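PDB 5H0Q: lipid binding protein from Grifola frondosa, which binds lipids, probably recognising membrane domains in which sphingomyelin and cholesterol lie together. Local coordinates for residues M29-V32 with A33-K37; E45-Q48 with A49-A53; K160-M163 with L164-D168. All coordinates share one frame; numbering follows the deposited sequence.

Contact 1 of 3, residues M29-V32 with A33-K37; sequences MAKV and ALQRK
M29 and A33 meet through the backbone. The carbonyl O of M29 takes the N-H of A33 at 3.0 Å, and the same oxygen also accepts a bond from the side-chain amide of N96. CB of A33 is near both the M29 and the A30 carbonyl oxygens.

A30 adds the next rung of the helix, from L34 N to A30 O. Its methyl points away from 33-37 and touches R202, the last residue of the chain.

K31 carries the main side-chain contact. Its backbone O receives Q35 N, and CG of Q35 settles 3.2 Å from K31 O. CG of K31 lies anti to the backbone N (chi1 176°) and the chain runs out fully extended. This brings CE to 3.4 Å from Q35 NE2, where the two chains slant past each other. K31 NZ reaches on to a weak, long ion pair with E17.

V32 is buried. R36 N bonds to V32 O at 2.9 Å, with the donor nearly in line with the carbonyl bond. CG of R36 packs 3.4 Å from that same oxygen. The R36 chain then bends at chi2 (-87°), and NE is held by the hydroxyl of Y11. CG2 of V32 is 4.2 Å from Q35 OE1, no more than a van der Waals approach. R36 is the first residue to leave helical backbone angles, so this turn closes helix 26-35.

The inner side of the helix rests on other parts of the fold. M29 and V32 pack against L12 of helix 9-13, and V32 also touches Y11. A33 lies on A68 of strand 60-68, and its carbonyl O is bonded by the hydroxyl of Y66. Beyond the helix, K37 forms a salt bridge with E197 of strand 193-201.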
ATOM      1  N   MET A  29      -9.936   2.433  16.922  1.00 24.17           N
ATOM      2  CA  MET A  29      -9.537   3.407  15.914  1.00 24.09           C
ATOM      3  C   MET A  29      -9.420   2.759  14.543  1.00 26.79           C
ATOM      4  O   MET A  29      -9.737   3.386  13.523  1.00 24.26           O
ATOM      5  CB  MET A  29      -8.221   4.061  16.330  1.00 20.87           C
ATOM      6  CG  MET A  29      -8.361   4.810  17.629  1.00 24.35           C
ATOM      7  SD  MET A  29      -6.865   5.695  18.079  1.00 22.54           S
ATOM      8  CE  MET A  29      -5.839   4.378  18.606  1.00 33.60           C
ATOM      9  N   ALA A  30      -9.007   1.496  14.504  1.00 23.34           N
ATOM     10  CA  ALA A  30      -8.922   0.772  13.243  1.00 26.97           C
ATOM     11  C   ALA A  30     -10.305   0.538  12.655  1.00 26.08           C
ATOM     12  O   ALA A  30     -10.509   0.667  11.437  1.00 26.39           O
ATOM     13  CB  ALA A  30      -8.184  -0.548  13.473  1.00 28.98           C
ATOM     14  N   LYS A  31     -11.282   0.221  13.508  1.00 25.34           N
ATOM     15  CA  LYS A  31     -12.639  -0.019  13.027  1.00 32.71           C
ATOM     16  C   LYS A  31     -13.205   1.234  12.385  1.00 33.60           C
ATOM     17  O   LYS A  31     -13.789   1.179  11.301  1.00 35.96           O
ATOM     18  CB  LYS A  31     -13.534  -0.471  14.176  1.00 33.03           C
ATOM     19  CG  LYS A  31     -15.003  -0.650  13.783  1.00 33.18           C
ATOM     20  CD  LYS A  31     -15.847  -1.066  14.976  1.00 40.65           C
ATOM     21  CE  LYS A  31     -17.333  -1.013  14.645  1.00 62.69           C
ATOM     22  NZ  LYS A  31     -18.190  -1.418  15.793  1.00 77.59           N
ATOM     23  N   VAL A  32     -13.011   2.383  13.025  1.00 27.15           N
ATOM     24  CA  VAL A  32     -13.518   3.631  12.466  1.00 29.21           C
ATOM     25  C   VAL A  32     -12.825   3.941  11.148  1.00 30.68           C
ATOM     26  O   VAL A  32     -13.469   4.298  10.158  1.00 29.97           O
ATOM     27  CB  VAL A  32     -13.358   4.759  13.501  1.00 34.07           C
ATOM     28  CG1 VAL A  32     -13.820   6.094  12.926  1.00 30.23           C
ATOM     29  CG2 VAL A  32     -14.195   4.444  14.701  1.00 29.98           C
ATOM     30  N   ALA A  33     -11.511   3.759  11.085  1.00 27.49           N
ATOM     31  CA  ALA A  33     -10.807   4.027   9.830  1.00 25.21           C
ATOM     32  C   ALA A  33     -11.339   3.151   8.706  1.00 27.50           C
ATOM     33  O   ALA A  33     -11.553   3.618   7.583  1.00 29.66           O
ATOM     34  CB  ALA A  33      -9.300   3.819   9.998  1.00 24.41           C
ATOM     35  N   LEU A  34     -11.547   1.869   8.979  1.00 29.83           N
ATOM     36  CA  LEU A  34     -12.084   1.002   7.940  1.00 43.80           C
ATOM     37  C   LEU A  34     -13.483   1.448   7.541  1.00 43.46           C
ATOM     38  O   LEU A  34     -13.862   1.354   6.359  1.00 37.90           O
ATOM     39  CB  LEU A  34     -12.049  -0.448   8.425  1.00 37.42           C
ATOM     40  CG  LEU A  34     -12.136  -1.578   7.402  1.00 51.04           C
ATOM     41  CD1 LEU A  34     -11.047  -1.443   6.373  1.00 40.90           C
ATOM     42  CD2 LEU A  34     -12.040  -2.931   8.097  1.00 44.84           C
ATOM     43  N   GLN A  35     -14.243   2.010   8.486  1.00 39.06           N
ATOM     44  CA  GLN A  35     -15.574   2.519   8.148  1.00 36.77           C
ATOM     45  C   GLN A  35     -15.501   3.774   7.284  1.00 38.13           C
ATOM     46  O   GLN A  35     -16.390   4.001   6.452  1.00 41.07           O
ATOM     47  CB  GLN A  35     -16.378   2.826   9.413  1.00 54.23           C
ATOM     48  CG  GLN A  35     -16.768   1.609  10.219  1.00 68.54           C
ATOM     49  CD  GLN A  35     -17.412   1.954  11.556  1.00 68.23           C
ATOM     50  OE1 GLN A  35     -17.155   3.008  12.142  1.00 52.08           O
ATOM     51  NE2 GLN A  35     -18.257   1.054  12.045  1.00 63.60           N
ATOM     52  N   ARG A  36     -14.485   4.611   7.483  1.00 36.08           N
ATOM     53  CA  ARG A  36     -14.313   5.860   6.750  1.00 36.43           C
ATOM     54  C   ARG A  36     -13.517   5.690   5.460  1.00 36.91           C
ATOM     55  O   ARG A  36     -13.161   6.696   4.828  1.00 40.93           O
ATOM     56  CB  ARG A  36     -13.624   6.902   7.632  1.00 32.69           C
ATOM     57  CG  ARG A  36     -14.405   7.297   8.893  1.00 37.75           C
ATOM     58  CD  ARG A  36     -15.376   8.441   8.605  1.00 44.62           C
ATOM     59  NE  ARG A  36     -16.021   8.860   9.850  1.00 40.87           N
ATOM     60  CZ  ARG A  36     -17.024   8.211  10.420  1.00 48.90           C
ATOM     61  NH1 ARG A  36     -17.517   7.122   9.845  1.00 53.05           N
ATOM     62  NH2 ARG A  36     -17.530   8.654  11.561  1.00 51.43           N
ATOM     63  N   LYS A  37     -13.254   4.452   5.042  1.00 33.14           N
ATOM     64  CA  LYS A  37     -12.387   4.236   3.888  1.00 31.76           C
ATOM     65  C   LYS A  37     -12.871   5.010   2.670  1.00 39.40           C
ATOM     66  O   LYS A  37     -12.065   5.538   1.903  1.00 38.62           O
ATOM     67  CB  LYS A  37     -12.301   2.747   3.559  1.00 39.69           C
ATOM     68  CG  LYS A  37     -11.473   2.431   2.308  1.00 40.11           C
ATOM     69  CD  LYS A  37     -11.369   0.940   2.080  1.00 40.44           C
ATOM     70  CE  LYS A  37     -10.525   0.596   0.876  1.00 43.11           C
ATOM     71  NZ  LYS A  37     -11.189   0.973  -0.419  1.00 39.96           N
TER

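Contact 2 of 3, residues E45-Q48 with A49-A53; sequences EKRQ and AELKA
E45, K46, R47 and Q48 each give a backbone carbonyl to the N-H four residues on, from A49 to K52, in regular alpha-helical bonds of 2.9 to 3.0 Å.

R47 and E50 make the polar contact. R47 NH1 donates to E50 OE2 at 2.7 Å in a salt bridge one turn along the helix. The bond is bent, with an N-H...O angle of 140°. OE2 lies near the guanidinium plane at its edge, but the nitrogen meets OE2 from above the carboxylate plane. The two planes stand 62° apart. The bend of R47 at chi2 (59°) puts CD 3.6 Å from E50 OE2.

The same guanidinium also has an apolar neighbour. CD2 of L51 sits over the centre of one face, 3.8 Å from R47 CZ. L51 continues inward onto V101 and I103 of strand 99-105 and L62 of strand 60-68. R47 also touches V101. The amide of buried Q48 is bonded to the L62 carbonyl and to R64.

K46 NZ stays 5.4 Å from E50 OE1, so these opposite charges can attract only at a distance. The R47 guanidinium thus has a charge partner at its edge and a methyl on one face, which together should limit its rotation.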
ATOM      1  N   GLU A  45      -8.343   8.147  -5.760  1.00 31.06           N
ATOM      2  CA  GLU A  45      -8.564   7.704  -7.136  1.00 32.56           C
ATOM      3  C   GLU A  45      -8.344   8.840  -8.131  1.00 35.41           C
ATOM      4  O   GLU A  45      -7.758   8.632  -9.193  1.00 32.70           O
ATOM      5  CB  GLU A  45      -9.971   7.123  -7.283  1.00 31.92           C
ATOM      6  CG  GLU A  45     -10.211   5.904  -6.421  1.00 38.99           C
ATOM      7  CD  GLU A  45     -11.549   5.234  -6.652  1.00 59.99           C
ATOM      8  OE1 GLU A  45     -12.367   5.755  -7.437  1.00 60.49           O
ATOM      9  OE2 GLU A  45     -11.774   4.171  -6.038  1.00 46.55           O
ATOM     10  N   LYS A  46      -8.765  10.057  -7.792  1.00 35.08           N
ATOM     11  CA  LYS A  46      -8.491  11.194  -8.673  1.00 35.81           C
ATOM     12  C   LYS A  46      -6.989  11.366  -8.896  1.00 32.42           C
ATOM     13  O   LYS A  46      -6.549  11.686 -10.008  1.00 35.52           O
ATOM     14  CB  LYS A  46      -9.104  12.465  -8.083  1.00 40.79           C
ATOM     15  CG  LYS A  46      -8.940  13.709  -8.918  1.00 47.18           C
ATOM     16  CD  LYS A  46      -9.439  14.916  -8.150  1.00 58.79           C
ATOM     17  CE  LYS A  46      -9.445  16.161  -9.025  1.00 69.52           C
ATOM     18  NZ  LYS A  46      -9.954  17.349  -8.292  1.00 76.60           N
ATOM     19  N   ARG A  47      -6.181  11.159  -7.849  1.00 30.33           N
ATOM     20  CA  ARG A  47      -4.736  11.269  -8.017  1.00 30.70           C
ATOM     21  C   ARG A  47      -4.186  10.125  -8.865  1.00 31.71           C
ATOM     22  O   ARG A  47      -3.285  10.336  -9.692  1.00 28.61           O
ATOM     23  CB  ARG A  47      -4.047  11.300  -6.649  1.00 35.48           C
ATOM     24  CG  ARG A  47      -2.529  11.392  -6.712  1.00 31.46           C
ATOM     25  CD  ARG A  47      -2.093  12.649  -7.473  1.00 39.47           C
ATOM     26  NE  ARG A  47      -0.666  12.900  -7.319  1.00 38.97           N
ATOM     27  CZ  ARG A  47       0.042  13.700  -8.112  1.00 45.07           C
ATOM     28  NH1 ARG A  47      -0.529  14.328  -9.123  1.00 44.51           N
ATOM     29  NH2 ARG A  47       1.336  13.863  -7.896  1.00 57.58           N
ATOM     30  N   GLN A  48      -4.699   8.904  -8.677  1.00 29.90           N
ATOM     31  CA  GLN A  48      -4.299   7.816  -9.572  1.00 25.90           C
ATOM     32  C   GLN A  48      -4.571   8.189 -11.026  1.00 28.58           C
ATOM     33  O   GLN A  48      -3.735   7.937 -11.906  1.00 28.66           O
ATOM     34  CB  GLN A  48      -5.036   6.529  -9.220  1.00 25.43           C
ATOM     35  CG  GLN A  48      -4.553   5.846  -7.930  1.00 23.50           C
ATOM     36  CD  GLN A  48      -5.427   4.684  -7.552  1.00 27.55           C
ATOM     37  OE1 GLN A  48      -6.616   4.858  -7.306  1.00 27.36           O
ATOM     38  NE2 GLN A  48      -4.851   3.500  -7.477  1.00 27.59           N
ATOM     39  N   ALA A  49      -5.736   8.786 -11.302  1.00 31.22           N
ATOM     40  CA  ALA A  49      -6.068   9.146 -12.675  1.00 31.93           C
ATOM     41  C   ALA A  49      -5.118  10.207 -13.207  1.00 35.15           C
ATOM     42  O   ALA A  49      -4.695  10.131 -14.367  1.00 37.68           O
ATOM     43  CB  ALA A  49      -7.518   9.629 -12.745  1.00 35.64           C
ATOM     44  N   GLU A  50      -4.813  11.233 -12.394  1.00 33.72           N
ATOM     45  CA  GLU A  50      -3.854  12.265 -12.796  1.00 40.94           C
ATOM     46  C   GLU A  50      -2.534  11.642 -13.216  1.00 34.17           C
ATOM     47  O   GLU A  50      -1.977  11.976 -14.268  1.00 33.25           O
ATOM     48  CB  GLU A  50      -3.561  13.239 -11.654  1.00 42.08           C
ATOM     49  CG  GLU A  50      -4.662  14.144 -11.171  1.00 67.09           C
ATOM     50  CD  GLU A  50      -4.233  14.879  -9.904  1.00 85.01           C
ATOM     51  OE1 GLU A  50      -5.082  15.089  -9.013  1.00107.75           O
ATOM     52  OE2 GLU A  50      -3.037  15.223  -9.786  1.00 73.41           O
ATOM     53  N   LEU A  51      -1.978  10.804 -12.333  1.00 32.24           N
ATOM     54  CA  LEU A  51      -0.689  10.172 -12.597  1.00 28.12           C
ATOM     55  C   LEU A  51      -0.731   9.325 -13.862  1.00 32.49           C
ATOM     56  O   LEU A  51       0.226   9.319 -14.643  1.00 30.56           O
ATOM     57  CB  LEU A  51      -0.254   9.313 -11.394  1.00 27.25           C
ATOM     58  CG  LEU A  51       0.098  10.106 -10.139  1.00 32.91           C
ATOM     59  CD1 LEU A  51       0.302   9.151  -8.961  1.00 31.90           C
ATOM     60  CD2 LEU A  51       1.341  10.943 -10.373  1.00 38.87           C
ATOM     61  N   LYS A  52      -1.814   8.576 -14.067  1.00 31.64           N
ATOM     62  CA  LYS A  52      -1.927   7.758 -15.271  1.00 33.40           C
ATOM     63  C   LYS A  52      -2.001   8.627 -16.515  1.00 38.02           C
ATOM     64  O   LYS A  52      -1.342   8.343 -17.521  1.00 32.17           O
ATOM     65  CB  LYS A  52      -3.149   6.844 -15.174  1.00 37.45           C
ATOM     66  CG  LYS A  52      -3.449   6.090 -16.472  1.00 57.59           C
ATOM     67  CD  LYS A  52      -4.515   5.017 -16.278  1.00 83.13           C
ATOM     68  CE  LYS A  52      -4.796   4.260 -17.570  1.00 95.39           C
ATOM     69  NZ  LYS A  52      -5.660   3.070 -17.340  1.00 96.61           N
ATOM     70  N   ALA A  53      -2.795   9.700 -16.466  1.00 37.72           N
ATOM     71  CA  ALA A  53      -2.863  10.603 -17.603  1.00 45.69           C
ATOM     72  C   ALA A  53      -1.504  11.228 -17.884  1.00 42.79           C
ATOM     73  O   ALA A  53      -1.110  11.376 -19.046  1.00 39.55           O
ATOM     74  CB  ALA A  53      -3.916  11.685 -17.350  1.00 41.38           C
TER

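Contact 3 of 3, residues K160-M163 with L164-D168; sequences KDYM and LHLLD
Y162 and L166 form the main side-chain pair, one turn apart on helix 160-169. The tyrosine ring swings forward along the helix because CG is anti to the backbone N (chi1 179°). The isobutyl group of L166 reaches back to the ring. L166 CG lies over one face of the ring, displaced toward the rim, and CD1 comes to 3.7 Å from Y162 CE2. The other branch, CD2, approaches the phenol oxygen OH at 4.0 Å. Both leucine branches thus lie against the outer half of the ring.

M163 meets the same leucine with its thioether end. Its chain is bent at chi2 (-49°) and again at chi3, which carries the methyl forward to L166. CE lies 3.9 Å from L166 CD1, and SD is 4.0 Å from the same methyl. CD1 of L166 is therefore shared between the aromatic ring and the methionine end. M163 is buried, packed on W154 and W155 of helix 153-156, L145 of strand 143-150 and F129 of strand 126-134.

The H165 ring comes near the tyrosine, with ND1 4.3 Å from Y162 CE1, and its CB rests 3.3 Å from Y162 O. That oxygen is the acceptor for L166 N at 3.0 Å. L164 CB likewise lies against K160 O, and its end points on to F81 and R82. CG of L167 packs against M163 O, and the side chain reaches L145.

Outside the contact, D168 is bridged to R82, and K160 has a weak, long ion pair with E79. The side-chain chemistry across this turn is mainly apolar. Four i to i+4 backbone bonds hold the turn, and van der Waals contact of a leucine with an aromatic face and a thioether packs its side.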
ATOM      1  N   LYS A 160      16.003  -9.581  -1.453  1.00 34.33           N
ATOM      2  CA  LYS A 160      15.443  -8.920  -2.631  1.00 33.49           C
ATOM      3  C   LYS A 160      15.218  -9.917  -3.750  1.00 40.00           C
ATOM      4  O   LYS A 160      14.180  -9.887  -4.422  1.00 41.45           O
ATOM      5  CB  LYS A 160      16.376  -7.807  -3.100  1.00 40.01           C
ATOM      6  CG  LYS A 160      16.563  -6.695  -2.091  1.00 36.50           C
ATOM      7  CD  LYS A 160      17.570  -5.658  -2.572  1.00 40.66           C
ATOM      8  CE  LYS A 160      17.687  -4.500  -1.594  1.00 47.84           C
ATOM      9  NZ  LYS A 160      18.722  -3.514  -1.989  1.00 53.78           N
ATOM     10  N   ASP A 161      16.187 -10.811  -3.978  1.00 38.49           N
ATOM     11  CA  ASP A 161      16.032 -11.784  -5.048  1.00 42.84           C
ATOM     12  C   ASP A 161      14.863 -12.710  -4.768  1.00 38.78           C
ATOM     13  O   ASP A 161      14.151 -13.121  -5.695  1.00 38.41           O
ATOM     14  CB  ASP A 161      17.319 -12.593  -5.230  1.00 57.84           C
ATOM     15  CG  ASP A 161      18.451 -11.766  -5.806  1.00 75.36           C
ATOM     16  OD1 ASP A 161      18.171 -10.825  -6.575  1.00 70.05           O
ATOM     17  OD2 ASP A 161      19.620 -12.057  -5.492  1.00 89.54           O
ATOM     18  N   TYR A 162      14.656 -13.064  -3.496  1.00 42.05           N
ATOM     19  CA  TYR A 162      13.583 -13.990  -3.150  1.00 41.67           C
ATOM     20  C   TYR A 162      12.219 -13.319  -3.265  1.00 39.78           C
ATOM     21  O   TYR A 162      11.267 -13.918  -3.781  1.00 36.95           O
ATOM     22  CB  TYR A 162      13.788 -14.532  -1.736  1.00 46.66           C
ATOM     23  CG  TYR A 162      12.697 -15.480  -1.300  1.00 44.32           C
ATOM     24  CD1 TYR A 162      12.552 -16.719  -1.908  1.00 56.08           C
ATOM     25  CD2 TYR A 162      11.821 -15.150  -0.277  1.00 54.36           C
ATOM     26  CE1 TYR A 162      11.559 -17.604  -1.511  1.00 54.68           C
ATOM     27  CE2 TYR A 162      10.820 -16.027   0.123  1.00 54.24           C
ATOM     28  CZ  TYR A 162      10.698 -17.249  -0.499  1.00 62.26           C
ATOM     29  OH  TYR A 162       9.710 -18.123  -0.110  1.00 67.02           O
ATOM     30  N   MET A 163      12.100 -12.084  -2.789  1.00 39.50           N
ATOM     31  CA  MET A 163      10.826 -11.377  -2.932  1.00 32.93           C
ATOM     32  C   MET A 163      10.467 -11.169  -4.398  1.00 42.35           C
ATOM     33  O   MET A 163       9.302 -11.320  -4.781  1.00 31.78           O
ATOM     34  CB  MET A 163      10.874 -10.052  -2.165  1.00 30.87           C
ATOM     35  CG  MET A 163      11.098 -10.263  -0.648  1.00 37.54           C
ATOM     36  SD  MET A 163       9.981 -11.505   0.065  1.00 33.14           S
ATOM     37  CE  MET A 163       8.373 -10.797  -0.341  1.00 32.40           C
ATOM     38  N   LEU A 164      11.444 -10.846  -5.239  1.00 32.08           N
ATOM     39  CA  LEU A 164      11.155 -10.715  -6.666  1.00 32.91           C
ATOM     40  C   LEU A 164      10.707 -12.048  -7.255  1.00 34.16           C
ATOM     41  O   LEU A 164       9.784 -12.100  -8.080  1.00 36.84           O
ATOM     42  CB  LEU A 164      12.382 -10.178  -7.389  1.00 34.64           C
ATOM     43  CG  LEU A 164      12.255  -9.932  -8.891  1.00 37.91           C
ATOM     44  CD1 LEU A 164      11.114  -8.959  -9.212  1.00 33.78           C
ATOM     45  CD2 LEU A 164      13.571  -9.409  -9.405  1.00 43.92           C
ATOM     46  N   HIS A 165      11.320 -13.149  -6.812  1.00 36.41           N
ATOM     47  CA  HIS A 165      10.887 -14.468  -7.262  1.00 40.56           C
ATOM     48  C   HIS A 165       9.432 -14.728  -6.897  1.00 38.19           C
ATOM     49  O   HIS A 165       8.673 -15.280  -7.699  1.00 39.40           O
ATOM     50  CB  HIS A 165      11.775 -15.558  -6.651  1.00 41.99           C
ATOM     51  CG  HIS A 165      11.226 -16.937  -6.837  1.00 53.33           C
ATOM     52  ND1 HIS A 165      10.887 -17.755  -5.779  1.00 63.31           N
ATOM     53  CD2 HIS A 165      10.924 -17.630  -7.959  1.00 49.55           C
ATOM     54  CE1 HIS A 165      10.416 -18.897  -6.244  1.00 55.82           C
ATOM     55  NE2 HIS A 165      10.431 -18.849  -7.564  1.00 55.23           N
ATOM     56  N   LEU A 166       9.026 -14.352  -5.684  1.00 36.81           N
ATOM     57  CA  LEU A 166       7.624 -14.484  -5.304  1.00 36.21           C
ATOM     58  C   LEU A 166       6.737 -13.619  -6.188  1.00 34.56           C
ATOM     59  O   LEU A 166       5.640 -14.037  -6.579  1.00 35.13           O
ATOM     60  CB  LEU A 166       7.436 -14.114  -3.827  1.00 34.95           C
ATOM     61  CG  LEU A 166       8.053 -15.075  -2.797  1.00 36.76           C
ATOM     62  CD1 LEU A 166       7.786 -14.530  -1.389  1.00 35.24           C
ATOM     63  CD2 LEU A 166       7.492 -16.482  -2.982  1.00 39.28           C
ATOM     64  N   LEU A 167       7.207 -12.415  -6.529  1.00 32.73           N
ATOM     65  CA  LEU A 167       6.415 -11.527  -7.375  1.00 31.27           C
ATOM     66  C   LEU A 167       6.283 -12.072  -8.788  1.00 33.27           C
ATOM     67  O   LEU A 167       5.213 -11.950  -9.402  1.00 36.27           O
ATOM     68  CB  LEU A 167       7.032 -10.129  -7.383  1.00 29.22           C
ATOM     69  CG  LEU A 167       6.746  -9.303  -6.123  1.00 27.43           C
ATOM     70  CD1 LEU A 167       7.636  -8.059  -6.032  1.00 29.69           C
ATOM     71  CD2 LEU A 167       5.261  -8.901  -6.040  1.00 26.41           C
ATOM     72  N   ASP A 168       7.352 -12.675  -9.322  1.00 34.39           N
ATOM     73  CA  ASP A 168       7.323 -13.166 -10.697  1.00 35.93           C
ATOM     74  C   ASP A 168       6.486 -14.423 -10.833  1.00 38.47           C
ATOM     75  O   ASP A 168       5.892 -14.657 -11.896  1.00 40.67           O
ATOM     76  CB  ASP A 168       8.738 -13.449 -11.203  1.00 40.18           C
ATOM     77  CG  ASP A 168       9.525 -12.184 -11.472  1.00 41.13           C
ATOM     78  OD1 ASP A 168      10.742 -12.285 -11.729  1.00 36.37           O
ATOM     79  OD2 ASP A 168       8.921 -11.091 -11.421  1.00 34.75           O
TER

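The three contacts are local, each on one of three separate helices, and none touches another. Contacts 1 and 2 follow each other in the chain; their nearest atoms are about 6 Å apart and their centres 24 Å. Q41, at the start of helix 41-55, is a partner of both K37 and E45. Both helices also lean on strand 60-68. Contact 3 is on the other side of the chain's centre from contact 1, 32 Å between centres, and 28 Å from contact 2. It packs on the five-stranded antiparallel sheet, whereas contacts 1 and 2 flank the mixed sheet.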